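MMACHC-like protein (Caenorhabditis elegans, PDB 5UJC) binds cobalamin and probably catalyses its flavin-dependent reductive decyanation and glutathione-dependent dealkylation during intracellular vitamin B12 processing. Local coordinates at residues Glu9-Val14 / Lys111-Phe116; Asp16-Ser21 / Leu102-Glu107; Ser27-Ile32 / Met54-Leu59; Ser43-Pro48 / Gln127-Ile132; Phe116-Asp121 / Phe186-Ile191. All blocks are in the same frame, centred on the assembly; numbering follows the deposited sequence.

Contact 1 (Glu9-Val14 / Lys111-Phe116); sequences ESIKRV and KVEENF
Apolar packing carries this contact between one side of the helix at Glu9-Val14 and the loop Lys111-Phe116, and Val112 supplies both of its methyls. CG2 of Val112, beside its own backbone N, meets CG2 of Val14 tip to tip at 3.5 Å, tighter than ordinary methyl packing. CG1 of Val112, anti to the backbone N (chi1 173°), lies obliquely across CG1 of Ile11 at 3.9 Å. Ile11 extends further along the loop, where its CD1 reaches CB of Glu113 at 3.7 Å.

The polar component belongs to Glu113. Its CG is anti to the backbone N, and the bend at chi2 (61°) turns the carboxylate aside, so that aliphatic CB and CG face Ile11 while OE2 is hydrogen-bonded to His7.

Ile11 also touches Met54, Leu56, Phe192 and Val195 of the sheet and Leu109 of helix 93-109. The arrangement is that of an N-terminal helix packed on a beta-sheet and flanked by the helix-to-strand connection, remote from the cobalamin site.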
# COMPACT_ATOMS: atom_id res chain seq x y z
N GLU A 9 16.71 -3.82 13.71
CA GLU A 9 15.66 -4.69 14.24
C GLU A 9 14.82 -4.00 15.32
O GLU A 9 13.61 -4.14 15.33
CB GLU A 9 16.26 -6.03 14.74
CG GLU A 9 16.62 -6.95 13.59
CD GLU A 9 17.42 -8.17 13.98
OE1 GLU A 9 17.59 -8.42 15.20
OE2 GLU A 9 17.89 -8.88 13.06
N SER A 10 15.46 -3.16 16.15
CA SER A 10 14.73 -2.40 17.19
C SER A 10 13.82 -1.35 16.57
O SER A 10 12.70 -1.13 17.03
CB SER A 10 15.72 -1.72 18.17
OG SER A 10 16.44 -2.69 18.94
N ILE A 11 14.28 -0.73 15.49
CA ILE A 11 13.46 0.21 14.74
C ILE A 11 12.23 -0.49 14.17
O ILE A 11 11.08 -0.03 14.35
CB ILE A 11 14.26 0.87 13.62
CG1 ILE A 11 15.26 1.86 14.21
CG2 ILE A 11 13.34 1.58 12.63
CD1 ILE A 11 16.34 2.30 13.22
N LYS A 12 12.45 -1.61 13.49
CA LYS A 12 11.34 -2.34 12.90
C LYS A 12 10.37 -2.81 14.00
O LYS A 12 9.15 -2.80 13.81
CB LYS A 12 11.82 -3.51 12.06
CG LYS A 12 10.70 -4.18 11.28
CD LYS A 12 11.24 -5.24 10.34
CE LYS A 12 10.21 -5.71 9.32
NZ LYS A 12 9.05 -6.39 9.93
N ARG A 13 10.92 -3.18 15.17
CA ARG A 13 10.08 -3.69 16.25
C ARG A 13 9.10 -2.61 16.75
O ARG A 13 7.95 -2.90 16.98
CB ARG A 13 10.93 -4.19 17.41
CG ARG A 13 10.17 -5.09 18.39
CD ARG A 13 9.74 -6.42 17.74
NE ARG A 13 10.88 -7.16 17.20
CZ ARG A 13 11.67 -7.97 17.90
NH1 ARG A 13 11.41 -8.26 19.20
NH2 ARG A 13 12.70 -8.55 17.30
N VAL A 14 9.56 -1.37 16.88
CA VAL A 14 8.65 -0.29 17.32
C VAL A 14 7.53 -0.07 16.30
O VAL A 14 6.38 0.09 16.64
CB VAL A 14 9.37 1.04 17.54
CG1 VAL A 14 8.37 2.14 17.89
CG2 VAL A 14 10.37 0.89 18.62
N LYS A 111 11.98 8.01 19.64
CA LYS A 111 12.78 7.69 20.83
C LYS A 111 13.79 6.56 20.58
O LYS A 111 14.70 6.34 21.38
CB LYS A 111 11.86 7.36 22.01
CG LYS A 111 10.93 8.49 22.37
CD LYS A 111 10.11 8.15 23.61
CE LYS A 111 8.83 8.95 23.68
NZ LYS A 111 7.94 8.49 24.78
N VAL A 112 13.60 5.83 19.49
CA VAL A 112 14.52 4.75 19.07
C VAL A 112 15.48 5.23 17.95
O VAL A 112 16.68 4.94 17.98
CB VAL A 112 13.71 3.50 18.61
CG1 VAL A 112 14.63 2.43 18.02
CG2 VAL A 112 12.93 2.93 19.80
N GLU A 113 14.94 5.96 16.98
CA GLU A 113 15.76 6.57 15.90
C GLU A 113 15.12 7.90 15.50
O GLU A 113 14.02 7.92 14.97
CB GLU A 113 15.86 5.65 14.67
CG GLU A 113 16.73 6.21 13.54
CD GLU A 113 18.20 6.45 13.95
OE1 GLU A 113 18.84 7.32 13.32
OE2 GLU A 113 18.70 5.78 14.87
N GLU A 114 15.76 9.01 15.89
CA GLU A 114 15.11 10.32 15.77
C GLU A 114 14.99 10.81 14.33
O GLU A 114 14.06 11.53 14.01
CB GLU A 114 15.82 11.36 16.65
CG GLU A 114 17.16 11.84 16.15
CD GLU A 114 17.82 12.83 17.12
OE1 GLU A 114 17.15 13.23 18.10
OE2 GLU A 114 19.00 13.19 16.93
N ASN A 115 15.89 10.36 13.46
CA ASN A 115 15.98 10.87 12.08
C ASN A 115 15.35 9.91 11.08
O ASN A 115 15.89 8.84 10.83
CB ASN A 115 17.47 11.10 11.73
CG ASN A 115 17.67 11.68 10.33
OD1 ASN A 115 16.72 12.02 9.62
ND2 ASN A 115 18.94 11.83 9.95
N PHE A 116 14.18 10.25 10.56
CA PHE A 116 13.58 9.49 9.49
C PHE A 116 12.68 10.34 8.62
O PHE A 116 12.19 11.39 9.04
CB PHE A 116 12.81 8.26 10.01
CG PHE A 116 11.75 8.58 11.03
CD1 PHE A 116 12.06 8.62 12.40
CD2 PHE A 116 10.44 8.81 10.64
CE1 PHE A 116 11.08 8.88 13.34
CE2 PHE A 116 9.46 9.08 11.59
CZ PHE A 116 9.79 9.12 12.94

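Contact 2 (Asp16-Ser21 / Leu102-Glu107); sequences DQKLSS and LEIMSE
Lys18 overlaps helix 93-109 with its aliphatic part: CB sits 3.8 Å from CA of Met105, directly against the helix backbone. Bends at chi2 (-47°) and chi3 (-66°) fold the chain back, bringing CE to CG2 of Ile104 at 3.8 Å, where the two side chains cross at about a right angle.

Leu19, the first residue beyond the helical conformation of segment 16-21, continues the contact inward. Its CG lies 4.1 Å from CG of Met105, again nearly perpendicular, and its CD1 meets CD2 of Leu102 at 4.0 Å. Met105, with CG anti to the backbone N (chi1 -179°), curls at chi2 and chi3 so that CE also comes within 4.2 Å of CD1 of Leu19.

On the far side of helix 93-109, OG of Ser106 donates to O of Leu102 at 2.8 Å from above the carbonyl plane; the same oxygen accepts from N of Ser106. Leu102 and Met105 also touch the sheet at Ser188 and Leu190.

Cohesion between the two segments is therefore dispersive, methylene and methyl groups against the methyls and methylenes of Leu102, Ile104 and Met105, with the lysine contributing its carbon chain to the interface.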
# COMPACT_ATOMS: atom_id res chain seq x y z
N ASP A 16 6.35 -2.24 14.22
CA ASP A 16 5.47 -3.40 14.23
C ASP A 16 4.63 -3.50 15.53
O ASP A 16 3.54 -4.08 15.53
CB ASP A 16 6.28 -4.67 14.02
CG ASP A 16 6.80 -4.79 12.59
OD1 ASP A 16 6.25 -4.09 11.69
OD2 ASP A 16 7.70 -5.61 12.35
N GLN A 17 5.11 -2.86 16.60
CA GLN A 17 4.31 -2.75 17.82
C GLN A 17 3.15 -1.79 17.66
O GLN A 17 2.05 -2.05 18.14
CB GLN A 17 5.19 -2.33 19.00
CG GLN A 17 6.11 -3.41 19.48
CD GLN A 17 7.21 -2.89 20.40
OE1 GLN A 17 7.44 -1.67 20.53
NE2 GLN A 17 7.90 -3.80 21.03
N LYS A 18 3.40 -0.66 16.99
CA LYS A 18 2.40 0.43 16.93
C LYS A 18 1.51 0.34 15.70
O LYS A 18 0.40 0.82 15.73
CB LYS A 18 3.09 1.77 16.95
CG LYS A 18 3.89 2.05 18.21
CD LYS A 18 3.13 1.73 19.50
CE LYS A 18 1.93 2.64 19.70
NZ LYS A 18 1.24 2.38 21.00
N LEU A 19 2.00 -0.28 14.63
CA LEU A 19 1.18 -0.57 13.42
C LEU A 19 1.14 -2.08 13.29
O LEU A 19 2.00 -2.69 12.66
CB LEU A 19 1.79 0.07 12.19
CG LEU A 19 1.95 1.59 12.24
CD1 LEU A 19 2.76 2.04 11.04
CD2 LEU A 19 0.60 2.32 12.27
N SER A 20 0.19 -2.69 13.98
CA SER A 20 0.25 -4.11 14.28
C SER A 20 -0.39 -4.95 13.19
O SER A 20 -1.28 -4.49 12.46
CB SER A 20 -0.44 -4.41 15.65
OG SER A 20 -1.86 -4.34 15.50
N SER A 21 0.02 -6.20 13.11
CA SER A 21 -0.54 -7.12 12.15
C SER A 21 -2.02 -7.36 12.40
O SER A 21 -2.79 -7.44 11.46
CB SER A 21 0.24 -8.46 12.13
OG SER A 21 0.58 -8.89 13.43
N LEU A 102 0.04 6.95 12.05
CA LEU A 102 1.44 7.16 11.80
C LEU A 102 2.06 8.13 12.83
O LEU A 102 3.22 7.98 13.20
CB LEU A 102 1.66 7.67 10.38
CG LEU A 102 1.52 6.59 9.30
CD1 LEU A 102 1.34 7.25 7.93
CD2 LEU A 102 2.74 5.68 9.31
N GLU A 103 1.27 9.11 13.27
CA GLU A 103 1.75 10.04 14.29
C GLU A 103 1.96 9.32 15.63
O GLU A 103 2.95 9.54 16.29
CB GLU A 103 0.79 11.22 14.46
CG GLU A 103 1.21 12.24 15.52
CD GLU A 103 2.67 12.70 15.36
OE1 GLU A 103 3.15 12.83 14.21
OE2 GLU A 103 3.33 12.96 16.39
N ILE A 104 1.03 8.45 15.98
CA ILE A 104 1.18 7.66 17.22
C ILE A 104 2.44 6.77 17.17
O ILE A 104 3.22 6.70 18.12
CB ILE A 104 -0.09 6.83 17.49
CG1 ILE A 104 -1.25 7.78 17.87
CG2 ILE A 104 0.15 5.79 18.59
CD1 ILE A 104 -2.63 7.17 17.76
N MET A 105 2.64 6.12 16.02
CA MET A 105 3.81 5.34 15.81
C MET A 105 5.08 6.20 15.90
O MET A 105 6.05 5.81 16.52
CB MET A 105 3.74 4.65 14.44
CG MET A 105 4.91 3.77 14.11
SD MET A 105 6.27 4.68 13.39
CE MET A 105 5.57 5.02 11.81
N SER A 106 5.06 7.36 15.24
CA SER A 106 6.23 8.21 15.13
C SER A 106 6.68 8.73 16.47
O SER A 106 7.87 8.89 16.71
CB SER A 106 5.94 9.39 14.20
OG SER A 106 5.84 8.96 12.85
N GLU A 107 5.73 8.98 17.35
CA GLU A 107 6.04 9.47 18.69
C GLU A 107 6.88 8.45 19.47
O GLU A 107 7.79 8.82 20.22
CB GLU A 107 4.75 9.77 19.41
CG GLU A 107 4.08 11.05 18.91
CD GLU A 107 2.80 11.38 19.65
OE1 GLU A 107 2.56 10.81 20.74
OE2 GLU A 107 2.02 12.23 19.13

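Contact 3 (Ser27-Ile32 / Met54-Leu59); sequences SHMFKI and MALLIL
Strands 25-31 and 53-60 run antiparallel, their local axes 4.4 Å apart and their directions 151° from one another, with His28-Leu57 and Phe30-Ala55 as the hydrogen-bonded pairs. The bonds differ in geometry: N of Leu57 reaches O of His28 at 2.8 Å in the carbonyl plane, nearly straight at 169°, whereas N of Ala55 approaches O of Phe30 nearly along the C=O axis.

Phe30 holds its ring in the crowded position between backbone N and carbonyl carbon (chi1 66°), which folds it back over the neighbouring strand. CB of Ala55 then lies over one ring face, offset toward the rim, 3.7 Å from the centroid in a CH-pi contact; Leu57 N is at the ring edge.

This pair forms one margin of the four-stranded antiparallel sheet, in which 25-31 is outermost and 53-60 is inside, next to strand 185-196. The Phe30 and Leu57 face is covered by helix 134-140, through Cys137, Val140 and Met134.

On the other face, CD2 of Leu56 packs at 3.8 Å on CB of Met29, and SD of Met29 meets CE of Met54 at 4.0 Å, the two chains crossing at about a right angle. Helix 5-18 covers this side; OG of Ser27 is hydrogen-bonded to Asp16 and Lys12.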
# COMPACT_ATOMS: atom_id res chain seq x y z
N SER A 27 5.15 -4.68 7.87
CA SER A 27 6.33 -3.95 7.43
C SER A 27 7.38 -4.88 6.88
O SER A 27 7.50 -6.04 7.31
CB SER A 27 6.92 -3.07 8.54
OG SER A 27 7.61 -3.81 9.50
N HIS A 28 8.14 -4.35 5.91
CA HIS A 28 9.17 -5.11 5.21
C HIS A 28 10.41 -4.23 5.02
O HIS A 28 10.31 -3.12 4.51
CB HIS A 28 8.65 -5.55 3.84
CG HIS A 28 7.41 -6.38 3.90
ND1 HIS A 28 7.44 -7.74 3.81
CD2 HIS A 28 6.12 -6.03 4.07
CE1 HIS A 28 6.20 -8.20 3.90
NE2 HIS A 28 5.39 -7.18 4.09
N MET A 29 11.57 -4.74 5.43
CA MET A 29 12.80 -3.98 5.37
C MET A 29 13.45 -4.12 3.99
O MET A 29 13.42 -5.20 3.38
CB MET A 29 13.75 -4.45 6.47
CG MET A 29 14.94 -3.53 6.67
SD MET A 29 15.88 -3.81 8.16
CE MET A 29 16.64 -5.34 7.81
N PHE A 30 14.07 -3.03 3.52
CA PHE A 30 14.88 -3.10 2.32
C PHE A 30 15.93 -2.03 2.30
O PHE A 30 15.92 -1.13 3.14
CB PHE A 30 14.00 -3.03 1.06
CG PHE A 30 13.29 -1.70 0.86
CD1 PHE A 30 12.13 -1.39 1.56
CD2 PHE A 30 13.74 -0.80 -0.09
CE1 PHE A 30 11.48 -0.18 1.36
CE2 PHE A 30 13.09 0.39 -0.32
CZ PHE A 30 11.94 0.69 0.39
N LYS A 31 16.88 -2.16 1.38
CA LYS A 31 17.95 -1.19 1.24
C LYS A 31 17.58 -0.21 0.13
O LYS A 31 17.13 -0.62 -0.92
CB LYS A 31 19.28 -1.89 0.90
CG LYS A 31 19.75 -2.86 1.96
CD LYS A 31 21.04 -3.55 1.55
CE LYS A 31 20.84 -4.53 0.39
NZ LYS A 31 21.88 -5.59 0.40
N ILE A 32 17.89 1.06 0.31
CA ILE A 32 17.60 2.03 -0.73
C ILE A 32 18.31 1.65 -2.04
O ILE A 32 17.74 1.83 -3.12
CB ILE A 32 18.01 3.47 -0.29
CG1 ILE A 32 17.09 3.98 0.83
CG2 ILE A 32 17.99 4.43 -1.48
CD1 ILE A 32 15.63 4.12 0.44
N MET A 54 18.84 2.00 5.35
CA MET A 54 17.66 1.22 5.74
C MET A 54 16.36 1.93 5.38
O MET A 54 16.20 3.13 5.63
CB MET A 54 17.69 0.99 7.25
CG MET A 54 16.48 0.25 7.79
SD MET A 54 16.43 0.28 9.59
CE MET A 54 14.79 -0.37 9.92
N ALA A 55 15.43 1.16 4.81
CA ALA A 55 14.05 1.60 4.62
C ALA A 55 13.09 0.51 5.10
O ALA A 55 13.42 -0.69 5.08
CB ALA A 55 13.79 1.91 3.16
N LEU A 56 11.88 0.95 5.48
CA LEU A 56 10.77 0.05 5.83
C LEU A 56 9.57 0.39 4.98
O LEU A 56 9.10 1.52 4.99
CB LEU A 56 10.38 0.16 7.31
CG LEU A 56 11.36 -0.41 8.31
CD1 LEU A 56 10.88 -0.04 9.72
CD2 LEU A 56 11.45 -1.92 8.17
N LEU A 57 9.07 -0.61 4.29
CA LEU A 57 7.82 -0.52 3.56
C LEU A 57 6.68 -0.97 4.47
O LEU A 57 6.70 -2.08 4.96
CB LEU A 57 7.89 -1.43 2.33
CG LEU A 57 6.62 -1.58 1.51
CD1 LEU A 57 6.20 -0.26 0.89
CD2 LEU A 57 6.79 -2.66 0.45
N ILE A 58 5.66 -0.13 4.58
CA ILE A 58 4.47 -0.42 5.38
C ILE A 58 3.30 -0.62 4.42
O ILE A 58 3.04 0.23 3.54
CB ILE A 58 4.13 0.74 6.35
CG1 ILE A 58 5.31 0.99 7.34
CG2 ILE A 58 2.85 0.43 7.08
CD1 ILE A 58 5.20 2.26 8.17
N LEU A 59 2.65 -1.77 4.53
CA LEU A 59 1.45 -2.04 3.74
C LEU A 59 0.29 -2.35 4.63
O LEU A 59 0.47 -2.69 5.83
CB LEU A 59 1.70 -3.11 2.71
CG LEU A 59 2.09 -4.49 3.12
CD1 LEU A 59 0.86 -5.28 3.53
CD2 LEU A 59 2.80 -5.22 1.97

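Contact 4 (Ser43-Pro48 / Gln127-Ile132); sequences SPFALP and QRRPKI
Two flat groups, the Phe45 ring and the Arg129 guanidinium, stand almost perpendicular, their planes 85° apart. Over one face of the ring comes the aliphatic stem of Arg129: CD lies 4.1 Å from the ring centroid in a CH-pi contact, and CG is 3.5 Å from CE1 of Phe45. At the ring edge are O of Pro130, 3.5 Å from CE1 of Phe45, and a bridging water. One face of the guanidinium is occupied by O of Pro44, 3.3 Å from CZ of Arg129 and above its centre. Arg129 achieves both approaches because its extended chain turns at chi3 (54°).

The water bridges the backbones, donating to O of Phe45 at 2.6 Å and to O of Lys131 at 2.8 Å. Further along both segments, the side chains of Leu47 and Ile132 cross at about a right angle, CD1 of Leu47 lying 3.7 Å from CD1 of Ile132. Ser43 OG accepts from N of Phe45, an ST turn.

Ser43, Phe45, Pro130 and Ile132 line the methylcobalamin pocket, and O of Ile132 is hydrogen-bonded to the ligand. The carbonyl over the guanidinium suggests electrostatic attraction without a directed bond, while the water satisfies two carbonyls that could not bond each other.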
# COMPACT_ATOMS: atom_id res chain seq x y z
N SER A 43 17.40 7.43 -13.09
CA SER A 43 16.01 7.76 -13.34
C SER A 43 15.55 8.91 -12.44
O SER A 43 16.15 9.16 -11.38
CB SER A 43 15.14 6.54 -13.19
OG SER A 43 14.66 6.46 -11.98
N PRO A 44 14.45 9.58 -12.80
CA PRO A 44 13.91 10.64 -11.93
C PRO A 44 13.49 10.13 -10.54
O PRO A 44 13.32 10.92 -9.60
CB PRO A 44 12.69 11.14 -12.72
CG PRO A 44 12.96 10.79 -14.11
CD PRO A 44 13.80 9.55 -14.11
N PHE A 45 13.27 8.82 -10.45
CA PHE A 45 12.79 8.19 -9.25
C PHE A 45 13.91 7.79 -8.28
O PHE A 45 13.65 7.40 -7.17
CB PHE A 45 11.96 6.95 -9.63
CG PHE A 45 10.68 7.30 -10.32
CD1 PHE A 45 9.62 7.79 -9.60
CD2 PHE A 45 10.57 7.19 -11.71
CE1 PHE A 45 8.46 8.16 -10.24
CE2 PHE A 45 9.41 7.53 -12.34
CZ PHE A 45 8.34 8.00 -11.60
N ALA A 46 15.17 7.82 -8.73
CA ALA A 46 16.28 7.46 -7.85
C ALA A 46 16.25 8.32 -6.57
O ALA A 46 16.03 9.51 -6.63
CB ALA A 46 17.60 7.63 -8.58
N LEU A 47 16.44 7.68 -5.42
CA LEU A 47 16.36 8.37 -4.15
C LEU A 47 17.76 8.76 -3.67
O LEU A 47 18.72 8.00 -3.86
CB LEU A 47 15.70 7.47 -3.11
CG LEU A 47 14.27 7.08 -3.44
CD1 LEU A 47 13.80 5.95 -2.51
CD2 LEU A 47 13.35 8.29 -3.32
N PRO A 48 17.88 9.95 -3.03
CA PRO A 48 19.19 10.53 -2.72
C PRO A 48 19.77 10.04 -1.38
O PRO A 48 20.03 10.84 -0.49
CB PRO A 48 18.89 12.02 -2.69
CG PRO A 48 17.51 12.09 -2.15
CD PRO A 48 16.80 10.92 -2.79
N GLN A 127 5.40 18.67 -9.64
CA GLN A 127 5.13 18.28 -11.03
C GLN A 127 4.23 17.01 -11.11
O GLN A 127 4.04 16.46 -12.20
CB GLN A 127 6.45 18.02 -11.76
CG GLN A 127 7.31 19.25 -12.00
CD GLN A 127 7.93 19.82 -10.73
OE1 GLN A 127 8.40 19.07 -9.85
NE2 GLN A 127 7.90 21.13 -10.61
N ARG A 128 3.76 16.55 -9.95
CA ARG A 128 2.85 15.39 -9.81
C ARG A 128 3.55 14.06 -10.12
O ARG A 128 2.89 13.06 -10.42
CB ARG A 128 1.56 15.54 -10.64
CG ARG A 128 0.80 16.84 -10.44
CD ARG A 128 -0.59 16.85 -11.11
NE ARG A 128 -1.48 15.77 -10.62
CZ ARG A 128 -2.11 15.76 -9.46
NH1 ARG A 128 -2.06 16.81 -8.62
NH2 ARG A 128 -2.84 14.69 -9.12
N ARG A 129 4.87 14.02 -9.93
CA ARG A 129 5.59 12.74 -9.98
C ARG A 129 5.48 12.07 -8.62
O ARG A 129 5.77 12.70 -7.60
CB ARG A 129 7.07 12.94 -10.34
CG ARG A 129 7.81 11.60 -10.43
CD ARG A 129 9.28 11.74 -10.79
NE ARG A 129 10.03 12.64 -9.89
CZ ARG A 129 10.49 12.34 -8.65
NH1 ARG A 129 10.13 11.20 -8.02
NH2 ARG A 129 11.25 13.22 -8.02
N PRO A 130 5.12 10.78 -8.58
CA PRO A 130 5.16 10.09 -7.30
C PRO A 130 6.56 10.11 -6.71
O PRO A 130 7.53 9.92 -7.41
CB PRO A 130 4.74 8.66 -7.64
CG PRO A 130 3.95 8.80 -8.89
CD PRO A 130 4.62 9.90 -9.65
N LYS A 131 6.65 10.37 -5.41
CA LYS A 131 7.94 10.42 -4.75
C LYS A 131 8.60 9.07 -4.60
O LYS A 131 9.83 9.00 -4.53
CB LYS A 131 7.84 11.10 -3.40
CG LYS A 131 7.41 12.55 -3.49
CD LYS A 131 7.83 13.37 -2.27
CE LYS A 131 9.26 13.85 -2.40
NZ LYS A 131 9.49 15.13 -1.65
N ILE A 132 7.80 8.01 -4.48
CA ILE A 132 8.36 6.67 -4.39
C ILE A 132 7.40 5.67 -5.01
O ILE A 132 6.17 5.82 -4.91
CB ILE A 132 8.73 6.30 -2.94
CG1 ILE A 132 9.67 5.07 -2.93
CG2 ILE A 132 7.49 6.07 -2.09
CD1 ILE A 132 10.35 4.87 -1.61
O HOH W 1 11.18 7.34 -6.32

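Contact 5 (Phe116-Asp121 / Phe186-Ile191); sequences FEILHD and FRSVLI
His120 leaves the strand with CB 3.7 Å from O of Arg187, and CG stands anti to the carbonyl carbon (chi1 -53°). The ring turns its ND1 edge to OG of Ser188, which lies in the ring plane at 2.9 Å; either atom could donate in this hydrogen bond. CE1 is 3.6 Å from the same OG. The ring stacks with Tyr122 and touches Leu102 of helix 93-109.

The backbone pairing is antiparallel, with local directions 159° apart. Glu117-Ile191 and Leu119-Val189 each form two backbone bonds; N of Leu119 meets O of Val189 in the carbonyl plane at an N-H...O angle of 171°. His120 and Ser188 are a non-hydrogen-bonded pair, so their side chains supply a polar link. On the same face Ile118 and Leu190 lie side by side, CG1 of Ile118 tightly against CD2 of Leu190 at 3.5 Å.

Beyond the strand, N of Asp121 donates to O of Arg187 at 3.0 Å, from well above the carbonyl plane. A water donates to OD1 of Asp121 at 2.7 Å and accepts from NH1 of Arg187, bridging opposite charges. NE of Arg187 is hydrogen-bonded to OG of Ser60.

Arg187 and Ser188 both face Ile58, a classic beta bulge in strand 185-196. At this end of the sheet Asp121 and Phe186 enter the methylcobalamin pocket, each offering its backbone O to the ligand.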
# COMPACT_ATOMS: atom_id res chain seq x y z
N PHE A 116 14.18 10.25 10.56
CA PHE A 116 13.58 9.49 9.49
C PHE A 116 12.68 10.34 8.62
O PHE A 116 12.19 11.39 9.04
CB PHE A 116 12.81 8.26 10.01
CG PHE A 116 11.75 8.58 11.03
CD1 PHE A 116 12.06 8.62 12.40
CD2 PHE A 116 10.44 8.81 10.64
CE1 PHE A 116 11.08 8.88 13.34
CE2 PHE A 116 9.46 9.08 11.59
CZ PHE A 116 9.79 9.12 12.94
N GLU A 117 12.53 9.90 7.38
CA GLU A 117 11.61 10.51 6.42
C GLU A 117 10.47 9.56 6.15
O GLU A 117 10.64 8.33 6.21
CB GLU A 117 12.36 10.78 5.11
CG GLU A 117 13.57 11.69 5.27
CD GLU A 117 13.20 13.10 5.69
OE1 GLU A 117 12.09 13.58 5.33
OE2 GLU A 117 14.03 13.75 6.36
N ILE A 118 9.30 10.11 5.88
CA ILE A 118 8.12 9.30 5.56
C ILE A 118 7.58 9.71 4.20
O ILE A 118 7.36 10.91 3.95
CB ILE A 118 6.97 9.44 6.62
CG1 ILE A 118 7.49 9.24 8.06
CG2 ILE A 118 5.83 8.48 6.26
CD1 ILE A 118 6.39 9.22 9.11
N LEU A 119 7.42 8.73 3.31
CA LEU A 119 6.82 8.94 1.98
C LEU A 119 5.61 8.06 1.86
O LEU A 119 5.67 6.89 2.18
CB LEU A 119 7.84 8.56 0.88
CG LEU A 119 9.07 9.47 0.79
CD1 LEU A 119 10.02 8.94 -0.27
CD2 LEU A 119 8.67 10.92 0.46
N HIS A 120 4.50 8.61 1.39
CA HIS A 120 3.27 7.83 1.22
C HIS A 120 3.08 7.39 -0.20
O HIS A 120 3.71 7.94 -1.12
CB HIS A 120 2.07 8.65 1.68
CG HIS A 120 2.24 9.21 3.04
ND1 HIS A 120 2.47 8.41 4.14
CD2 HIS A 120 2.30 10.48 3.48
CE1 HIS A 120 2.65 9.18 5.21
NE2 HIS A 120 2.53 10.44 4.83
N ASP A 121 2.19 6.43 -0.42
CA ASP A 121 1.85 6.04 -1.80
C ASP A 121 1.35 7.23 -2.65
O ASP A 121 1.61 7.29 -3.84
CB ASP A 121 0.82 4.88 -1.80
CG ASP A 121 -0.51 5.29 -1.25
OD1 ASP A 121 -0.56 5.75 -0.10
OD2 ASP A 121 -1.51 5.12 -1.97
N PHE A 186 -0.21 -0.75 -0.59
CA PHE A 186 1.00 -0.12 -0.07
C PHE A 186 0.61 1.21 0.57
O PHE A 186 -0.28 1.88 0.10
CB PHE A 186 2.00 0.08 -1.18
CG PHE A 186 2.43 -1.19 -1.84
CD1 PHE A 186 3.26 -2.09 -1.17
CD2 PHE A 186 1.96 -1.54 -3.11
CE1 PHE A 186 3.67 -3.27 -1.79
CE2 PHE A 186 2.39 -2.71 -3.73
CZ PHE A 186 3.22 -3.56 -3.08
N ARG A 187 1.25 1.56 1.67
CA ARG A 187 0.88 2.79 2.38
C ARG A 187 2.03 3.79 2.51
O ARG A 187 1.87 4.96 2.14
CB ARG A 187 0.26 2.48 3.77
CG ARG A 187 -1.06 1.72 3.66
CD ARG A 187 -2.14 2.55 2.97
NE ARG A 187 -3.40 1.83 2.83
CZ ARG A 187 -4.41 2.26 2.09
NH1 ARG A 187 -4.37 3.49 1.55
NH2 ARG A 187 -5.47 1.49 1.90
N SER A 188 3.14 3.37 3.10
CA SER A 188 4.21 4.32 3.39
C SER A 188 5.56 3.64 3.35
O SER A 188 5.68 2.43 3.54
CB SER A 188 4.03 4.98 4.79
OG SER A 188 2.78 5.63 4.91
N VAL A 189 6.59 4.44 3.10
CA VAL A 189 7.95 4.01 3.28
C VAL A 189 8.64 4.96 4.25
O VAL A 189 8.53 6.18 4.12
CB VAL A 189 8.73 3.98 1.95
CG1 VAL A 189 10.22 3.84 2.19
CG2 VAL A 189 8.23 2.84 1.04
N LEU A 190 9.29 4.37 5.24
CA LEU A 190 10.13 5.09 6.19
C LEU A 190 11.58 4.91 5.80
O LEU A 190 12.01 3.79 5.53
CB LEU A 190 9.93 4.54 7.60
CG LEU A 190 8.52 4.45 8.13
CD1 LEU A 190 8.51 3.81 9.50
CD2 LEU A 190 7.83 5.77 8.16
N ILE A 191 12.31 6.01 5.69
CA ILE A 191 13.72 5.96 5.33
C ILE A 191 14.52 6.50 6.51
O ILE A 191 14.19 7.53 7.06
CB ILE A 191 14.00 6.80 4.07
CG1 ILE A 191 13.10 6.32 2.91
CG2 ILE A 191 15.49 6.70 3.68
CD1 ILE A 191 13.22 7.15 1.63
O HOH W 2 -2.49 5.66 1.73

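From the N terminus, helix 5-18 enters contact 1 and then contact 2, whose partners come back in reverse order: 102-107, then 111-116. Contact 2 is nested inside the loop closed by contact 1, and contact 3, between strands 25-31 and 53-60, inside both. Segment 43-48 lies between the strands of contact 3 but packs against 127-132, so contact 4 crosses contacts 1, 2, 3 and 5. Contact 5 follows contacts 1, 2 and 3, sharing Phe116 with contact 1. Strands 53-60 and 185-196 join contacts 3 and 5 into one sheet; contact 1 ties helix 5-18 to the loop before strand 117-120, contact 2 its C-terminal end to helix 93-109, and contact 4 joins two cobalamin-pocket loops.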